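Long-range contact in terminase, large subunit (Enterobacteria phage P22, PDB 4DKW), which drives ATP-powered translocation of viral DNA into empty capsids and, through the C-terminal nuclease domain described here, cuts the genome to begin and end packaging: residues 35-46 against 56-66. Residues are numbered along the deposited sequence; the frame is centred on the assembly and turned at random.
Sequences GWNHPQAHIQLW and LARVWKKSENT. With SO4 (sulfate ion), chain G.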
ATOM      1  N   GLY A  35      -7.400  -5.196  -9.124  1.00 34.06           N
ATOM      2  CA  GLY A  35      -8.828  -4.936  -9.227  1.00 37.47           C
ATOM      3  C   GLY A  35      -9.305  -4.464 -10.589  1.00 45.87           C
ATOM      4  O   GLY A  35      -8.680  -3.604 -11.210  1.00 42.76           O
ATOM      5  N   TRP A  36     -10.418  -5.028 -11.054  1.00 50.80           N
ATOM      6  CA  TRP A  36     -11.048  -4.553 -12.283  1.00 57.42           C
ATOM      7  C   TRP A  36     -12.391  -3.854 -12.001  1.00 57.74           C
ATOM      8  O   TRP A  36     -12.535  -2.646 -12.223  1.00 44.26           O
ATOM      9  CB  TRP A  36     -11.221  -5.685 -13.304  1.00 57.08           C
ATOM     10  CG  TRP A  36     -11.809  -5.182 -14.575  1.00 62.82           C
ATOM     11  CD1 TRP A  36     -13.129  -5.203 -14.937  1.00 66.93           C
ATOM     12  CD2 TRP A  36     -11.109  -4.532 -15.645  1.00 64.38           C
ATOM     13  NE1 TRP A  36     -13.287  -4.619 -16.174  1.00 70.51           N
ATOM     14  CE2 TRP A  36     -12.063  -4.197 -16.627  1.00 68.40           C
ATOM     15  CE3 TRP A  36      -9.767  -4.207 -15.869  1.00 62.29           C
ATOM     16  CZ2 TRP A  36     -11.718  -3.551 -17.812  1.00 65.55           C
ATOM     17  CZ3 TRP A  36      -9.427  -3.567 -17.051  1.00 58.35           C
ATOM     18  CH2 TRP A  36     -10.398  -3.244 -18.004  1.00 59.95           C
ATOM     19  N   ASN A  37     -13.368  -4.618 -11.515  1.00 61.37           N
ATOM     20  CA  ASN A  37     -14.643  -4.040 -11.102  1.00 57.82           C
ATOM     21  C   ASN A  37     -14.465  -3.185  -9.857  1.00 56.24           C
ATOM     22  O   ASN A  37     -15.037  -2.098  -9.748  1.00 61.24           O
ATOM     23  CB  ASN A  37     -15.677  -5.132 -10.844  1.00 58.91           C
ATOM     24  CG  ASN A  37     -16.051  -5.889 -12.103  1.00 64.04           C
ATOM     25  OD1 ASN A  37     -16.116  -5.314 -13.195  1.00 55.51           O
ATOM     26  ND2 ASN A  37     -16.287  -7.192 -11.963  1.00 66.75           N
ATOM     27  N   HIS A  38     -13.682  -3.705  -8.914  1.00 56.36           N
ATOM     28  CA  HIS A  38     -13.208  -2.930  -7.774  1.00 49.38           C
ATOM     29  C   HIS A  38     -12.017  -2.106  -8.236  1.00 40.50           C
ATOM     30  O   HIS A  38     -11.342  -2.472  -9.200  1.00 40.59           O
ATOM     31  CB  HIS A  38     -12.780  -3.853  -6.627  1.00 51.15           C
ATOM     32  CG  HIS A  38     -13.891  -4.686  -6.067  1.00 62.34           C
ATOM     33  ND1 HIS A  38     -14.268  -5.889  -6.623  1.00 79.02           N
ATOM     34  CD2 HIS A  38     -14.703  -4.492  -5.001  1.00 66.30           C
ATOM     35  CE1 HIS A  38     -15.265  -6.402  -5.923  1.00 81.98           C
ATOM     36  NE2 HIS A  38     -15.549  -5.573  -4.935  1.00 78.09           N
ATOM     37  N   PRO A  39     -11.757  -0.981  -7.561  1.00 38.20           N
ATOM     38  CA  PRO A  39     -10.573  -0.212  -7.958  1.00 38.64           C
ATOM     39  C   PRO A  39      -9.285  -0.998  -7.716  1.00 32.50           C
ATOM     40  O   PRO A  39      -9.190  -1.740  -6.745  1.00 34.58           O
ATOM     41  CB  PRO A  39     -10.615   1.006  -7.022  1.00 27.33           C
ATOM     42  CG  PRO A  39     -12.057   1.129  -6.638  1.00 30.71           C
ATOM     43  CD  PRO A  39     -12.568  -0.281  -6.550  1.00 30.58           C
ATOM     44  N   GLN A  40      -8.306  -0.851  -8.594  1.00 29.58           N
ATOM     45  CA  GLN A  40      -6.950  -1.239  -8.238  1.00 30.59           C
ATOM     46  C   GLN A  40      -6.258  -0.048  -7.566  1.00 31.71           C
ATOM     47  O   GLN A  40      -6.694   1.103  -7.708  1.00 32.40           O
ATOM     48  CB  GLN A  40      -6.170  -1.694  -9.473  1.00 33.83           C
ATOM     49  CG  GLN A  40      -5.879  -0.598 -10.486  1.00 32.89           C
ATOM     50  CD  GLN A  40      -4.992  -1.094 -11.613  1.00 37.14           C
ATOM     51  OE1 GLN A  40      -3.805  -1.361 -11.413  1.00 34.71           O
ATOM     52  NE2 GLN A  40      -5.568  -1.237 -12.801  1.00 36.12           N
ATOM     53  N   ALA A  41      -5.195  -0.322  -6.818  1.00 31.18           N
ATOM     54  CA  ALA A  41      -4.381   0.745  -6.244  1.00 28.17           C
ATOM     55  C   ALA A  41      -2.895   0.464  -6.426  1.00 27.34           C
ATOM     56  O   ALA A  41      -2.444  -0.669  -6.259  1.00 33.83           O
ATOM     57  CB  ALA A  41      -4.710   0.949  -4.760  1.00 22.29           C
ATOM     58  N   HIS A  42      -2.139   1.491  -6.790  1.00 24.72           N
ATOM     59  CA  HIS A  42      -0.686   1.407  -6.750  1.00 21.87           C
ATOM     60  C   HIS A  42      -0.168   2.534  -5.860  1.00 29.39           C
ATOM     61  O   HIS A  42      -0.512   3.697  -6.079  1.00 30.28           O
ATOM     62  CB  HIS A  42      -0.089   1.527  -8.155  1.00 26.11           C
ATOM     63  CG  HIS A  42       1.355   1.134  -8.226  1.00 24.57           C
ATOM     64  ND1 HIS A  42       1.758  -0.162  -8.459  1.00 28.16           N
ATOM     65  CD2 HIS A  42       2.485   1.858  -8.061  1.00 21.29           C
ATOM     66  CE1 HIS A  42       3.079  -0.216  -8.448  1.00 26.90           C
ATOM     67  NE2 HIS A  42       3.543   0.994  -8.217  1.00 19.94           N
ATOM     68  N   ILE A  43       0.638   2.195  -4.854  1.00 28.75           N
ATOM     69  CA  ILE A  43       1.116   3.188  -3.891  1.00 25.52           C
ATOM     70  C   ILE A  43       2.628   3.201  -3.821  1.00 23.21           C
ATOM     71  O   ILE A  43       3.286   2.269  -4.269  1.00 22.38           O
ATOM     72  CB  ILE A  43       0.548   2.952  -2.461  1.00 20.83           C
ATOM     73  CG1 ILE A  43       1.033   1.614  -1.879  1.00 19.67           C
ATOM     74  CG2 ILE A  43      -0.986   3.010  -2.482  1.00 16.87           C
ATOM     75  CD1 ILE A  43       2.366   1.650  -1.052  1.00 14.92           C
ATOM     76  N   GLN A  44       3.171   4.265  -3.247  1.00 27.17           N
ATOM     77  CA  GLN A  44       4.596   4.326  -2.964  1.00 24.95           C
ATOM     78  C   GLN A  44       4.795   4.788  -1.529  1.00 23.72           C
ATOM     79  O   GLN A  44       4.229   5.791  -1.091  1.00 21.43           O
ATOM     80  CB  GLN A  44       5.348   5.249  -3.934  1.00 23.16           C
ATOM     81  CG  GLN A  44       6.855   5.302  -3.670  1.00 18.50           C
ATOM     82  CD  GLN A  44       7.616   6.004  -4.776  1.00 23.68           C
ATOM     83  OE1 GLN A  44       8.033   7.150  -4.627  1.00 28.48           O
ATOM     84  NE2 GLN A  44       7.794   5.319  -5.901  1.00 24.44           N
ATOM     85  N   LEU A  45       5.611   4.038  -0.810  1.00 17.80           N
ATOM     86  CA  LEU A  45       5.869   4.293   0.578  1.00 16.23           C
ATOM     87  C   LEU A  45       7.345   4.637   0.723  1.00 23.65           C
ATOM     88  O   LEU A  45       8.199   3.990   0.112  1.00 20.04           O
ATOM     89  CB  LEU A  45       5.531   3.014   1.343  1.00 21.81           C
ATOM     90  CG  LEU A  45       5.390   2.950   2.850  1.00 25.69           C
ATOM     91  CD1 LEU A  45       4.286   3.893   3.351  1.00 20.83           C
ATOM     92  CD2 LEU A  45       5.086   1.507   3.209  1.00 25.41           C
ATOM     93  N   TRP A  46       7.652   5.673   1.498  1.00 21.92           N
ATOM     94  CA  TRP A  46       9.043   5.989   1.802  1.00 20.71           C
ATOM     95  C   TRP A  46       9.297   5.626   3.248  1.00 21.15           C
ATOM     96  O   TRP A  46       8.425   5.821   4.101  1.00 25.22           O
ATOM     97  CB  TRP A  46       9.341   7.470   1.592  1.00 20.73           C
ATOM     98  CG  TRP A  46       9.130   7.945   0.199  1.00 17.80           C
ATOM     99  CD1 TRP A  46       8.895   7.182  -0.907  1.00 23.72           C
ATOM    100  CD2 TRP A  46       9.132   9.308  -0.244  1.00 21.24           C
ATOM    101  NE1 TRP A  46       8.756   7.983  -2.015  1.00 22.88           N
ATOM    102  CE2 TRP A  46       8.899   9.291  -1.635  1.00 24.18           C
ATOM    103  CE3 TRP A  46       9.320  10.539   0.402  1.00 18.31           C
ATOM    104  CZ2 TRP A  46       8.833  10.466  -2.390  1.00 22.18           C
ATOM    105  CZ3 TRP A  46       9.259  11.703  -0.352  1.00 22.72           C
ATOM    106  CH2 TRP A  46       9.017  11.658  -1.733  1.00 22.16           C
ATOM    107  N   LEU A  56       3.588   7.731   3.230  1.00 18.87           N
ATOM    108  CA  LEU A  56       2.850   7.304   2.063  1.00 18.55           C
ATOM    109  C   LEU A  56       2.912   8.477   1.091  1.00 23.46           C
ATOM    110  O   LEU A  56       2.222   9.474   1.272  1.00 20.19           O
ATOM    111  CB  LEU A  56       1.413   6.953   2.438  1.00 18.10           C
ATOM    112  CG  LEU A  56       0.574   6.414   1.279  1.00 17.91           C
ATOM    113  CD1 LEU A  56       1.210   5.154   0.705  1.00 17.37           C
ATOM    114  CD2 LEU A  56      -0.833   6.136   1.759  1.00 14.32           C
ATOM    115  N   ALA A  57       3.772   8.366   0.077  1.00 22.69           N
ATOM    116  CA  ALA A  57       4.120   9.510  -0.766  1.00 21.64           C
ATOM    117  C   ALA A  57       3.354   9.598  -2.096  1.00 25.44           C
ATOM    118  O   ALA A  57       3.167  10.686  -2.628  1.00 31.07           O
ATOM    119  CB  ALA A  57       5.623   9.519  -1.023  1.00 17.95           C
ATOM    120  N   ARG A  58       2.938   8.458  -2.644  1.00 22.33           N
ATOM    121  CA  ARG A  58       2.203   8.450  -3.906  1.00 20.98           C
ATOM    122  C   ARG A  58       1.057   7.452  -3.828  1.00 23.94           C
ATOM    123  O   ARG A  58       1.220   6.368  -3.286  1.00 24.57           O
ATOM    124  CB  ARG A  58       3.114   8.080  -5.082  1.00 24.57           C
ATOM    125  CG  ARG A  58       4.413   8.859  -5.187  1.00 21.93           C
ATOM    126  CD  ARG A  58       4.182  10.203  -5.818  1.00 32.38           C
ATOM    127  NE  ARG A  58       5.438  10.867  -6.157  1.00 39.75           N
ATOM    128  CZ  ARG A  58       6.075  11.724  -5.361  1.00 44.95           C
ATOM    129  NH1 ARG A  58       5.583  12.029  -4.162  1.00 42.48           N
ATOM    130  NH2 ARG A  58       7.209  12.278  -5.766  1.00 48.54           N
ATOM    131  N   VAL A  59      -0.100   7.835  -4.367  1.00 26.83           N
ATOM    132  CA  VAL A  59      -1.284   6.981  -4.404  1.00 25.63           C
ATOM    133  C   VAL A  59      -2.017   7.143  -5.727  1.00 30.41           C
ATOM    134  O   VAL A  59      -2.259   8.266  -6.173  1.00 30.87           O
ATOM    135  CB  VAL A  59      -2.264   7.316  -3.266  1.00 25.78           C
ATOM    136  CG1 VAL A  59      -3.628   6.732  -3.549  1.00 30.13           C
ATOM    137  CG2 VAL A  59      -1.725   6.814  -1.928  1.00 23.13           C
ATOM    138  N   TRP A  60      -2.355   6.019  -6.353  1.00 29.32           N
ATOM    139  CA  TRP A  60      -3.174   6.013  -7.555  1.00 22.67           C
ATOM    140  C   TRP A  60      -4.227   4.923  -7.402  1.00 29.40           C
ATOM    141  O   TRP A  60      -3.911   3.782  -7.067  1.00 28.78           O
ATOM    142  CB  TRP A  60      -2.313   5.783  -8.800  1.00 26.79           C
ATOM    143  CG  TRP A  60      -3.089   5.689 -10.099  1.00 35.16           C
ATOM    144  CD1 TRP A  60      -3.558   6.727 -10.858  1.00 30.90           C
ATOM    145  CD2 TRP A  60      -3.458   4.485 -10.796  1.00 35.97           C
ATOM    146  NE1 TRP A  60      -4.203   6.242 -11.978  1.00 36.29           N
ATOM    147  CE2 TRP A  60      -4.152   4.872 -11.963  1.00 35.33           C
ATOM    148  CE3 TRP A  60      -3.272   3.118 -10.542  1.00 29.29           C
ATOM    149  CZ2 TRP A  60      -4.665   3.943 -12.869  1.00 38.07           C
ATOM    150  CZ3 TRP A  60      -3.782   2.197 -11.443  1.00 33.01           C
ATOM    151  CH2 TRP A  60      -4.470   2.615 -12.594  1.00 34.64           C
ATOM    152  N   LYS A  61      -5.484   5.283  -7.625  1.00 30.73           N
ATOM    153  CA  LYS A  61      -6.591   4.351  -7.458  1.00 30.12           C
ATOM    154  C   LYS A  61      -7.570   4.502  -8.614  1.00 33.90           C
ATOM    155  O   LYS A  61      -8.006   5.618  -8.916  1.00 34.03           O
ATOM    156  CB  LYS A  61      -7.298   4.637  -6.135  1.00 32.56           C
ATOM    157  CG  LYS A  61      -8.511   3.773  -5.860  1.00 30.47           C
ATOM    158  CD  LYS A  61      -9.101   4.103  -4.497  1.00 27.65           C
ATOM    159  CE  LYS A  61     -10.359   3.292  -4.239  1.00 32.29           C
ATOM    160  NZ  LYS A  61     -10.819   3.457  -2.845  1.00 29.73           N
ATOM    161  N   LYS A  62      -7.910   3.389  -9.268  1.00 34.46           N
ATOM    162  CA  LYS A  62      -8.778   3.451 -10.438  1.00 36.43           C
ATOM    163  C   LYS A  62      -9.447   2.123 -10.789  1.00 38.30           C
ATOM    164  O   LYS A  62      -8.812   1.066 -10.754  1.00 39.14           O
ATOM    165  CB  LYS A  62      -8.016   3.984 -11.659  1.00 42.80           C
ATOM    166  CG  LYS A  62      -8.846   4.938 -12.510  1.00 50.53           C
ATOM    167  CD  LYS A  62      -8.154   5.295 -13.801  1.00 64.19           C
ATOM    168  CE  LYS A  62      -8.903   6.396 -14.528  1.00 74.39           C
ATOM    169  NZ  LYS A  62     -10.300   6.009 -14.880  1.00 78.04           N
ATOM    170  N   SER A  63     -10.735   2.193 -11.124  1.00 40.72           N
ATOM    171  CA  SER A  63     -11.491   1.035 -11.602  1.00 40.88           C
ATOM    172  C   SER A  63     -11.278   0.811 -13.094  1.00 40.84           C
ATOM    173  O   SER A  63     -10.998   1.744 -13.846  1.00 40.61           O
ATOM    174  CB  SER A  63     -12.992   1.217 -11.347  1.00 42.35           C
ATOM    175  OG  SER A  63     -13.297   1.279  -9.966  1.00 55.58           O
ATOM    176  N   GLU A  64     -11.423  -0.440 -13.511  1.00 45.25           N
ATOM    177  CA  GLU A  64     -11.443  -0.807 -14.927  1.00 50.71           C
ATOM    178  C   GLU A  64     -10.253  -0.289 -15.730  1.00 49.23           C
ATOM    179  O   GLU A  64     -10.417   0.260 -16.821  1.00 48.04           O
ATOM    180  CB  GLU A  64     -12.764  -0.383 -15.570  1.00 55.01           C
ATOM    181  CG  GLU A  64     -13.972  -1.079 -14.959  1.00 61.04           C
ATOM    182  CD  GLU A  64     -15.288  -0.529 -15.463  1.00 70.84           C
ATOM    183  OE1 GLU A  64     -15.276   0.498 -16.175  1.00 74.86           O
ATOM    184  OE2 GLU A  64     -16.337  -1.128 -15.143  1.00 74.35           O
ATOM    185  N   ASN A  65      -9.060  -0.460 -15.168  1.00 45.67           N
ATOM    186  CA  ASN A  65      -7.814  -0.196 -15.883  1.00 47.83           C
ATOM    187  C   ASN A  65      -6.961  -1.458 -15.986  1.00 44.59           C
ATOM    188  O   ASN A  65      -6.882  -2.255 -15.047  1.00 39.14           O
ATOM    189  CB  ASN A  65      -7.008   0.924 -15.206  1.00 47.27           C
ATOM    190  CG  ASN A  65      -7.350   2.305 -15.741  1.00 46.50           C
ATOM    191  OD1 ASN A  65      -8.479   2.561 -16.172  1.00 55.65           O
ATOM    192  ND2 ASN A  65      -6.366   3.203 -15.724  1.00 38.70           N
ATOM    193  N   THR A  66      -6.331  -1.642 -17.137  1.00 44.74           N
ATOM    194  CA  THR A  66      -5.425  -2.759 -17.324  1.00 45.34           C
ATOM    195  C   THR A  66      -4.090  -2.446 -16.663  1.00 46.20           C
ATOM    196  O   THR A  66      -3.878  -1.337 -16.169  1.00 47.81           O
ATOM    197  CB  THR A  66      -5.189  -3.032 -18.819  1.00 47.34           C
ATOM    198  OG1 THR A  66      -4.542  -1.901 -19.410  1.00 48.44           O
ATOM    199  CG2 THR A  66      -6.505  -3.276 -19.530  1.00 39.91           C
TER
HETATM  200  S   SO4 G 503     -12.577   5.224  -8.545  1.00118.16           S
HETATM  201  O1  SO4 G 503     -12.422   5.019  -7.109  1.00112.99           O
HETATM  202  O2  SO4 G 503     -11.711   6.317  -8.976  1.00120.43           O
HETATM  203  O3  SO4 G 503     -12.209   4.003  -9.253  1.00119.51           O
HETATM  204  O4  SO4 G 503     -13.966   5.556  -8.843  1.00122.84           O
HETATM  205  O   HOH W   1      -8.385  -0.861 -12.538  1.00 24.09           O
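Gln40 reaches across its hydrogen-bonded partner Lys62 to the loop beyond. Gln40 CB approaches Lys62 O, and chi1 of 67° sets Gln40 CG between backbone N and carbonyl carbon, 3.4 Å from that same oxygen. Gln40 CD then meets the edge of the Trp60 indole at CZ3 (3.5 Å), amide and ring planes 70° apart. At the tip, Gln40 OE1 accepts hydrogen bonds from Gln32 NE2 and Tyr104 OH, both outside the hairpin, while NE2 donates to a water that also accepts from Asn65 N. Strands 40-48 and 53-62 form an antiparallel hairpin in the sheet of the RNase H-like nuclease domain; strand 40-48 pairs on its other edge with strand 27-33, which carries the magnesium ligand Asp33. Pro39, beside the second ligand, Asp171, packs its CB 3.6 Å from CE of the extended Lys61, whose NZ forms a salt bridge with Glu153. Farther along, a classic beta bulge sets Ala57 and Arg58 both opposite Gln44, and Ala57 CB sits over the face of Trp46, 3.5 Å from the five-membered ring centroid. That indole is held in turn by a nearly straight hydrogen bond (N-H...O 173°) from Trp46 NE1 to Gln44 OE1.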